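Probable protein phosphatase 2C 50 (Oryza sativa subsp. japonica, PDB 5ZCG) probably removes phosphate from serine and threonine residues of target proteins, as a magnesium-dependent phosphatase of the PP2C family. Local coordinates at residues Met16-Ala21 with Val59-Gly64; Glu67-Cys72 with Val142-Val147; Ser153-Val158 with Val234-Lys239. The protein carries 5 engineered substitutions. All coordinates share one frame; numbering follows the deposited sequence.

Contacts 1 and 3 are both antiparallel strand pairings and contact 2 sets a helix on a strand, yet all three involve the same sheet. Contacts 1 and 2 are neighbours in the buried part of the fold: strand 53-63 of the first lies beside strand 143-151 of the second, and Asp-61 O probably bonds Thr-145 N between them. Contact 3 lies about 25 Å from each, centre to centre, partly buried on the far side of the molecule. Chemistry follows place: carboxylates and magnesium ions in contact 1, small apolar groups with a bridging water in contact 2, and valines grading into proline, histidine and arginine in contact 3.

Contact 1: residues Met16-Ala21 with Val59-Gly64; sequences MEDASA and VFDGHG. With MG (magnesium ion), chain F; MG (magnesium ion), chain E.
Phe-60 turns one edge of its ring to Ala-21, whose CB lies in the ring plane 3.8 Å from CE2; the carbonyl carbon of Ser-20 sits at the edge too, and Ala-19 O approaches obliquely. The ring also touches Cys-72 and Ile-76 of helix 67-91 and Ala-146 of strand 143-151, so a large apolar side chain suits this face of the sheet. From the other face project the carboxylates of Asp-18 and Asp-61, their planes 71° apart. Strands 18-28 and 53-63 pair antiparallel in the PP2C beta sandwich, at the end carrying the two magnesium ions. Ala-19 and Phe-60 are a hydrogen-bonded pair: Ala-19 N reaches Phe-60 O at 2.9 Å, and Phe-60 N bonds Ala-19 O. Asp-61 CG stands anti to the backbone N (chi1 -180°), which carries the carboxylate out to bridge the metals, OD1 holding one magnesium ion at 2.2 Å and OD2 the other at 2.3 Å. Asp-249 and Asp-311 also bind this second ion. Asp-18 OD1 comes within 3.2 Å of Asp-61 OD1, two acceptors without a bond, a closeness the metals probably make tolerable; Asp-18 OD2 is hydrogen-bonded to Ser-248 and Thr-314. Glu-17 OE2 accepts a 2.6 Å hydrogen bond from a water on the first ion and is also hydrogen-bonded to a polar side chain of another protein's chain. A beta carbon at Gly-62 would run into Glu-17 O, which probably accounts for the glycine; Gly-62 O binds the first ion at 2.1 Å, while Gly-62 N donates a hydrogen bond to Glu-17 O at 3.0 Å.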
loop_
_atom_site.group_PDB
_atom_site.type_symbol
_atom_site.label_atom_id
_atom_site.label_comp_id
_atom_site.label_asym_id
_atom_site.label_seq_id
_atom_site.Cartn_x
_atom_site.Cartn_y
_atom_site.Cartn_z
ATOM N N MET A 16 3.149 -13.998 2.665
ATOM C CA MET A 16 3.289 -13.393 1.348
ATOM C C MET A 16 2.175 -12.378 1.115
ATOM O O MET A 16 0.988 -12.725 1.170
ATOM C CB MET A 16 3.251 -14.465 0.262
ATOM C CG MET A 16 3.328 -13.910 -1.139
ATOM S SD MET A 16 4.818 -12.930 -1.377
ATOM C CE MET A 16 5.217 -13.350 -3.077
ATOM N N GLU A 17 2.557 -11.131 0.833
ATOM C CA GLU A 17 1.600 -10.078 0.525
ATOM C C GLU A 17 1.887 -9.386 -0.797
ATOM O O GLU A 17 1.191 -8.421 -1.137
ATOM C CB GLU A 17 1.563 -9.041 1.655
ATOM C CG GLU A 17 1.193 -9.651 3.002
ATOM C CD GLU A 17 1.246 -8.648 4.134
ATOM O OE1 GLU A 17 0.627 -8.913 5.185
ATOM O OE2 GLU A 17 1.906 -7.599 3.976
ATOM N N ASP A 18 2.898 -9.832 -1.534
ATOM C CA ASP A 18 3.080 -9.420 -2.915
ATOM C C ASP A 18 2.119 -10.201 -3.801
ATOM O O ASP A 18 1.809 -11.368 -3.537
ATOM C CB ASP A 18 4.515 -9.696 -3.375
ATOM C CG ASP A 18 5.483 -8.571 -3.052
ATOM O OD1 ASP A 18 5.144 -7.674 -2.252
ATOM O OD2 ASP A 18 6.610 -8.605 -3.595
ATOM N N ALA A 19 1.639 -9.544 -4.857
ATOM C CA ALA A 19 0.856 -10.191 -5.897
ATOM C C ALA A 19 1.362 -9.709 -7.248
ATOM O O ALA A 19 2.026 -8.672 -7.355
ATOM C CB ALA A 19 -0.644 -9.902 -5.754
ATOM N N SER A 20 1.033 -10.472 -8.289
ATOM C CA SER A 20 1.470 -10.113 -9.627
ATOM C C SER A 20 0.429 -10.562 -10.639
ATOM O O SER A 20 -0.395 -11.442 -10.372
ATOM C CB SER A 20 2.840 -10.721 -9.943
ATOM O OG SER A 20 2.742 -12.124 -10.095
ATOM N N ALA A 21 0.475 -9.939 -11.810
ATOM C CA ALA A 21 -0.448 -10.246 -12.894
ATOM C C ALA A 21 0.299 -10.214 -14.215
ATOM O O ALA A 21 1.165 -9.359 -14.424
ATOM C CB ALA A 21 -1.621 -9.257 -12.940
ATOM N N VAL A 59 2.779 -5.530 -10.876
ATOM C CA VAL A 59 3.262 -5.953 -9.568
ATOM C C VAL A 59 2.566 -5.101 -8.519
ATOM O O VAL A 59 2.547 -3.864 -8.622
ATOM C CB VAL A 59 4.794 -5.848 -9.459
ATOM C CG1 VAL A 59 5.255 -6.046 -8.008
ATOM C CG2 VAL A 59 5.452 -6.875 -10.380
ATOM N N PHE A 60 1.992 -5.767 -7.514
ATOM C CA PHE A 60 1.173 -5.134 -6.487
ATOM C C PHE A 60 1.732 -5.537 -5.130
ATOM O O PHE A 60 1.595 -6.690 -4.714
ATOM C CB PHE A 60 -0.290 -5.550 -6.631
ATOM C CG PHE A 60 -0.752 -5.617 -8.061
ATOM C CD1 PHE A 60 -1.124 -4.467 -8.736
ATOM C CD2 PHE A 60 -0.777 -6.824 -8.740
ATOM C CE1 PHE A 60 -1.532 -4.518 -10.054
ATOM C CE2 PHE A 60 -1.182 -6.885 -10.057
ATOM C CZ PHE A 60 -1.563 -5.729 -10.716
ATOM N N ASP A 61 2.348 -4.591 -4.442
ATOM C CA ASP A 61 3.004 -4.841 -3.163
ATOM C C ASP A 61 2.013 -4.460 -2.066
ATOM O O ASP A 61 1.801 -3.279 -1.788
ATOM C CB ASP A 61 4.307 -4.049 -3.098
ATOM C CG ASP A 61 5.069 -4.241 -1.802
ATOM O OD1 ASP A 61 4.546 -4.854 -0.845
ATOM O OD2 ASP A 61 6.220 -3.762 -1.753
ATOM N N GLY A 62 1.400 -5.469 -1.449
ATOM C CA GLY A 62 0.442 -5.213 -0.393
ATOM C C GLY A 62 1.106 -4.977 0.954
ATOM O O GLY A 62 2.192 -5.477 1.236
ATOM N N HIS A 63 0.452 -4.153 1.772
ATOM C CA HIS A 63 0.810 -3.937 3.169
ATOM C C HIS A 63 -0.466 -3.978 4.001
ATOM O O HIS A 63 -1.566 -3.730 3.499
ATOM C CB HIS A 63 1.551 -2.606 3.383
ATOM C CG HIS A 63 0.841 -1.420 2.809
ATOM N ND1 HIS A 63 1.137 -0.906 1.565
ATOM C CD2 HIS A 63 -0.163 -0.657 3.303
ATOM C CE1 HIS A 63 0.350 0.125 1.318
ATOM N NE2 HIS A 63 -0.447 0.298 2.357
ATOM N N GLY A 64 -0.312 -4.305 5.283
ATOM C CA GLY A 64 -1.445 -4.546 6.159
ATOM C C GLY A 64 -2.167 -5.848 5.909
ATOM O O GLY A 64 -3.106 -6.176 6.645
HETATM MG MG MG F . 4.324 -5.587 1.263
HETATM MG MG MG E . 7.634 -4.662 -0.201
HETATM O O HOH W 1 4.205 -6.786 3.214
HETATM O O HOH W 2 7.801 -6.326 -1.495
HETATM O O HOH W 3 7.466 -3.209 1.016
HETATM O O HOH W 4 6.418 -5.518 1.217
HETATM O O HOH W 5 5.060 -3.688 2.205
#

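Contact 2: residues Glu67-Cys72 with Val142-Val147; sequences EVANYC and VGSTAV
Glu-67, at the start of helix 67-91, bends at chi2 (84°) and brings OE2 to 3.7 Å from Val-142 CG1, the two side chains crossing at about a right angle; the exposed edge of the contact accommodates such a polar chain. Val-68 supplies most of the apolar packing. Its CG2 meets Val-142 CG1 at 3.6 Å as the two side chains slide past each other in opposite directions, and its CG1 rests 3.8 Å from Ser-144 CB. Ala-69 is small enough for the helix to come close to the sheet: its CB lies 3.7 Å from Ser-144 OG. Its N-H gives its proton to a water 3.0 Å from Ala-69 N, which donates to Gly-143 O at 2.7 Å. Cys-72, a turn further on, packs on Phe-60 and Ile-217. Ser-144 OG stands anti to its backbone N and donates in plane to a lone pair of Thr-145 O, 2.6 Å away, where strand 143-151 is interrupted. An alanine here would probably leave Thr-145 O without this donor and open a small gap beside Ala-69. In this layered PP2C fold, helix and sheet meet through valine methyls and the small Ala-69 and Ser-144, with no direct hydrogen bond between the segments; Gly-143 O also pairs with the backbone of His-63, and water joins it to an Ala-69 N too distant to bond directly.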
loop_
_atom_site.group_PDB
_atom_site.type_symbol
_atom_site.label_atom_id
_atom_site.label_comp_id
_atom_site.label_asym_id
_atom_site.label_seq_id
_atom_site.Cartn_x
_atom_site.Cartn_y
_atom_site.Cartn_z
ATOM N N GLU A 67 -4.922 -8.662 0.906
ATOM C CA GLU A 67 -6.217 -8.665 0.232
ATOM C C GLU A 67 -6.303 -7.595 -0.851
ATOM O O GLU A 67 -6.904 -7.828 -1.906
ATOM C CB GLU A 67 -7.340 -8.466 1.252
ATOM C CG GLU A 67 -7.483 -9.583 2.278
ATOM C CD GLU A 67 -6.540 -9.417 3.457
ATOM O OE1 GLU A 67 -6.230 -10.431 4.115
ATOM O OE2 GLU A 67 -6.105 -8.277 3.724
ATOM N N VAL A 68 -5.698 -6.429 -0.629
ATOM C CA VAL A 68 -5.765 -5.381 -1.646
ATOM C C VAL A 68 -4.824 -5.687 -2.807
ATOM O O VAL A 68 -5.161 -5.447 -3.970
ATOM C CB VAL A 68 -5.487 -4.000 -1.021
ATOM C CG1 VAL A 68 -5.455 -2.912 -2.092
ATOM C CG2 VAL A 68 -6.544 -3.675 0.025
ATOM N N ALA A 69 -3.648 -6.249 -2.525
ATOM C CA ALA A 69 -2.763 -6.665 -3.612
ATOM C C ALA A 69 -3.419 -7.732 -4.487
ATOM O O ALA A 69 -3.327 -7.683 -5.721
ATOM C CB ALA A 69 -1.436 -7.172 -3.043
ATOM N N ASN A 70 -4.097 -8.702 -3.864
ATOM C CA ASN A 70 -4.786 -9.739 -4.627
ATOM C C ASN A 70 -5.965 -9.168 -5.397
ATOM O O ASN A 70 -6.218 -9.562 -6.548
ATOM C CB ASN A 70 -5.259 -10.851 -3.691
ATOM C CG ASN A 70 -4.116 -11.688 -3.160
ATOM O OD1 ASN A 70 -3.016 -11.667 -3.708
ATOM N ND2 ASN A 70 -4.368 -12.423 -2.087
ATOM N N TYR A 71 -6.697 -8.238 -4.781
ATOM C CA TYR A 71 -7.791 -7.591 -5.493
ATOM C C TYR A 71 -7.272 -6.836 -6.710
ATOM O O TYR A 71 -7.904 -6.848 -7.771
ATOM C CB TYR A 71 -8.554 -6.651 -4.559
ATOM C CG TYR A 71 -9.857 -6.179 -5.158
ATOM C CD1 TYR A 71 -10.997 -6.971 -5.098
ATOM C CD2 TYR A 71 -9.941 -4.954 -5.805
ATOM C CE1 TYR A 71 -12.183 -6.552 -5.657
ATOM C CE2 TYR A 71 -11.131 -4.523 -6.371
ATOM C CZ TYR A 71 -12.247 -5.327 -6.287
ATOM O OH TYR A 71 -13.425 -4.909 -6.847
ATOM N N CYS A 72 -6.116 -6.180 -6.580
ATOM C CA CYS A 72 -5.539 -5.489 -7.728
ATOM C C CYS A 72 -5.177 -6.480 -8.822
ATOM O O CYS A 72 -5.520 -6.277 -9.995
ATOM C CB CYS A 72 -4.319 -4.680 -7.302
ATOM S SG CYS A 72 -4.718 -3.185 -6.371
ATOM N N VAL A 142 -5.390 -1.488 5.095
ATOM C CA VAL A 142 -4.822 -2.437 4.147
ATOM C C VAL A 142 -4.685 -1.729 2.809
ATOM O O VAL A 142 -5.611 -1.036 2.371
ATOM C CB VAL A 142 -5.687 -3.702 4.024
ATOM C CG1 VAL A 142 -4.996 -4.742 3.150
ATOM C CG2 VAL A 142 -5.986 -4.279 5.406
ATOM N N GLY A 143 -3.534 -1.903 2.160
ATOM C CA GLY A 143 -3.275 -1.225 0.908
ATOM C C GLY A 143 -2.351 -2.017 0.008
ATOM O O GLY A 143 -1.958 -3.148 0.313
ATOM N N SER A 144 -1.998 -1.400 -1.116
ATOM C CA SER A 144 -1.068 -2.037 -2.031
ATOM C C SER A 144 -0.492 -0.993 -2.974
ATOM O O SER A 144 -1.137 0.015 -3.275
ATOM C CB SER A 144 -1.745 -3.153 -2.832
ATOM O OG SER A 144 -0.876 -3.648 -3.835
ATOM N N THR A 145 0.742 -1.232 -3.407
ATOM C CA THR A 145 1.248 -0.519 -4.563
ATOM C C THR A 145 0.642 -1.118 -5.821
ATOM O O THR A 145 0.005 -2.175 -5.796
ATOM C CB THR A 145 2.767 -0.597 -4.649
ATOM O OG1 THR A 145 3.150 -1.871 -5.196
ATOM C CG2 THR A 145 3.377 -0.447 -3.276
ATOM N N ALA A 146 0.850 -0.428 -6.936
ATOM C CA ALA A 146 0.399 -0.917 -8.231
ATOM C C ALA A 146 1.338 -0.329 -9.269
ATOM O O ALA A 146 1.297 0.877 -9.522
ATOM C CB ALA A 146 -1.053 -0.520 -8.506
ATOM N N VAL A 147 2.192 -1.158 -9.855
ATOM C CA VAL A 147 2.992 -0.738 -10.995
ATOM C C VAL A 147 2.592 -1.634 -12.157
ATOM O O VAL A 147 2.701 -2.864 -12.069
ATOM C CB VAL A 147 4.507 -0.785 -10.705
ATOM C CG1 VAL A 147 4.968 -2.170 -10.265
ATOM C CG2 VAL A 147 5.303 -0.296 -11.909
HETATM O O HOH W 6 -2.764 -5.675 0.233
#

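Contact 3: residues Ser153-Val158 with Val234-Lys239; sequences SSHVVV and VVPRAK
Val-234 lies alongside Val-157, the two side chains pointing the same way from one face of the sheet, with CG2 of Val-234 4.1 Å from CG1 of Val-157. Trp-103 of helix 99-118 touches both, and the branched, apolar shape suits a strand covered by a helix. Val-235 emerges on the other face. Its CG1 takes the crowded position between the backbone N and the carbonyl carbon (chi1 47°), which presses that methyl to 3.0 Å from Val-156 O, a tight approach, and to 3.7 Å from Val-156 CB. The backbones of this pair exchange two bonds: Val-235 N gives its proton to Val-156 O at 2.9 Å, and Val-156 N bonds Val-235 O nearly straight, with 176° at the hydrogen. Strands 155-161 and 231-236 thus form one antiparallel pairing of the six-stranded antiparallel sheet of the PP2C fold, partly buried and remote from the magnesium site. Pro-236 falls at a non-hydrogen-bonded position opposite His-155, where the proline's missing N-H costs this pairing nothing. The imidazole crosses it obliquely, CD2 resting 3.8 Å from Pro-236 CB. Ser-154 OG is hydrogen-bonded to ND1 at the edge of the imidazole, in its plane. Arg-237, just past the end of the strand, adds one more backbone bond, its N hydrogen-bonding Ser-154 O at 2.8 Å. The aliphatic stem of Arg-237 then does apolar work, CG lying 4.0 Å from Val-156 CG2. Arg-237 CD lies 3.3 Å from Ser-153 O, and the bend at chi3 (67°) then turns the guanidinium so that the same oxygen lies over one of its faces, while NH1 bonds Cys-152 O and NH2 makes a weak bond to Leu-320 O.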
loop_
_atom_site.group_PDB
_atom_site.type_symbol
_atom_site.label_atom_id
_atom_site.label_comp_id
_atom_site.label_asym_id
_atom_site.label_seq_id
_atom_site.Cartn_x
_atom_site.Cartn_y
_atom_site.Cartn_z
ATOM N N SER A 153 3.028 -3.875 -29.587
ATOM C CA SER A 153 4.159 -4.021 -30.498
ATOM C C SER A 153 4.985 -2.745 -30.578
ATOM O O SER A 153 6.213 -2.799 -30.701
ATOM C CB SER A 153 3.660 -4.418 -31.887
ATOM O OG SER A 153 2.731 -5.478 -31.784
ATOM N N SER A 154 4.330 -1.585 -30.504
ATOM C CA SER A 154 4.992 -0.313 -30.755
ATOM C C SER A 154 5.277 0.509 -29.506
ATOM O O SER A 154 6.137 1.391 -29.563
ATOM C CB SER A 154 4.162 0.535 -31.732
ATOM O OG SER A 154 2.944 0.938 -31.134
ATOM N N HIS A 155 4.577 0.266 -28.398
ATOM C CA HIS A 155 4.679 1.136 -27.232
ATOM C C HIS A 155 4.599 0.328 -25.944
ATOM O O HIS A 155 4.003 -0.751 -25.899
ATOM C CB HIS A 155 3.564 2.202 -27.218
ATOM C CG HIS A 155 3.669 3.205 -28.325
ATOM N ND1 HIS A 155 3.292 2.927 -29.623
ATOM C CD2 HIS A 155 4.120 4.481 -28.329
ATOM C CE1 HIS A 155 3.503 3.990 -30.377
ATOM N NE2 HIS A 155 4.006 4.947 -29.617
ATOM N N VAL A 156 5.213 0.872 -24.897
ATOM C CA VAL A 156 4.987 0.454 -23.520
ATOM C C VAL A 156 4.395 1.638 -22.764
ATOM O O VAL A 156 4.932 2.749 -22.828
ATOM C CB VAL A 156 6.292 -0.027 -22.857
ATOM C CG1 VAL A 156 6.051 -0.346 -21.394
ATOM C CG2 VAL A 156 6.858 -1.228 -23.608
ATOM N N VAL A 157 3.290 1.412 -22.059
ATOM C CA VAL A 157 2.656 2.446 -21.243
ATOM C C VAL A 157 2.683 2.005 -19.787
ATOM O O VAL A 157 2.152 0.945 -19.439
ATOM C CB VAL A 157 1.219 2.738 -21.698
ATOM C CG1 VAL A 157 0.685 3.967 -20.974
ATOM C CG2 VAL A 157 1.181 2.940 -23.196
ATOM N N VAL A 158 3.276 2.824 -18.932
ATOM C CA VAL A 158 3.488 2.473 -17.537
ATOM C C VAL A 158 2.641 3.386 -16.669
ATOM O O VAL A 158 2.640 4.608 -16.858
ATOM C CB VAL A 158 4.973 2.570 -17.154
ATOM C CG1 VAL A 158 5.114 2.595 -15.646
ATOM C CG2 VAL A 158 5.747 1.411 -17.767
ATOM N N VAL A 234 4.425 7.180 -21.336
ATOM C CA VAL A 234 4.242 6.538 -22.635
ATOM C C VAL A 234 5.597 6.482 -23.327
ATOM O O VAL A 234 6.211 7.526 -23.582
ATOM C CB VAL A 234 3.214 7.284 -23.502
ATOM C CG1 VAL A 234 2.991 6.539 -24.811
ATOM C CG2 VAL A 234 1.906 7.459 -22.750
ATOM N N VAL A 235 6.081 5.278 -23.616
ATOM C CA VAL A 235 7.418 5.135 -24.187
ATOM C C VAL A 235 7.339 4.298 -25.460
ATOM O O VAL A 235 7.016 3.100 -25.414
ATOM C CB VAL A 235 8.414 4.556 -23.160
ATOM C CG1 VAL A 235 7.846 3.351 -22.443
ATOM C CG2 VAL A 235 9.736 4.201 -23.825
ATOM N N PRO A 236 7.582 4.897 -26.621
ATOM C CA PRO A 236 7.637 4.102 -27.850
ATOM C C PRO A 236 8.804 3.128 -27.797
ATOM O O PRO A 236 9.892 3.454 -27.318
ATOM C CB PRO A 236 7.819 5.155 -28.952
ATOM C CG PRO A 236 8.283 6.395 -28.246
ATOM C CD PRO A 236 7.685 6.342 -26.877
ATOM N N ARG A 237 8.562 1.913 -28.276
ATOM C CA ARG A 237 9.600 0.899 -28.245
ATOM C C ARG A 237 10.682 1.245 -29.260
ATOM O O ARG A 237 10.426 1.893 -30.278
ATOM C CB ARG A 237 8.998 -0.479 -28.510
ATOM C CG ARG A 237 8.199 -1.001 -27.317
ATOM C CD ARG A 237 7.440 -2.271 -27.647
ATOM N NE ARG A 237 8.332 -3.396 -27.911
ATOM C CZ ARG A 237 7.961 -4.672 -27.852
ATOM N NH1 ARG A 237 6.714 -4.990 -27.534
ATOM N NH2 ARG A 237 8.839 -5.633 -28.108
ATOM N N ALA A 238 11.904 0.800 -28.978
ATOM C CA ALA A 238 13.077 1.220 -29.728
ATOM C C ALA A 238 13.910 0.016 -30.136
ATOM O O ALA A 238 13.706 -1.108 -29.667
ATOM C CB ALA A 238 13.945 2.197 -28.920
ATOM N N LYS A 239 14.853 0.281 -31.044
ATOM C CA LYS A 239 15.737 -0.760 -31.559
ATOM C C LYS A 239 16.514 -1.452 -30.441
ATOM O O LYS A 239 16.664 -2.680 -30.450
ATOM C CB LYS A 239 16.698 -0.147 -32.585
ATOM C CG LYS A 239 17.732 0.812 -31.981
ATOM C CD LYS A 239 17.782 2.160 -32.679
ATOM C CE LYS A 239 18.649 3.150 -31.903
ATOM N NZ LYS A 239 18.059 3.493 -30.574
#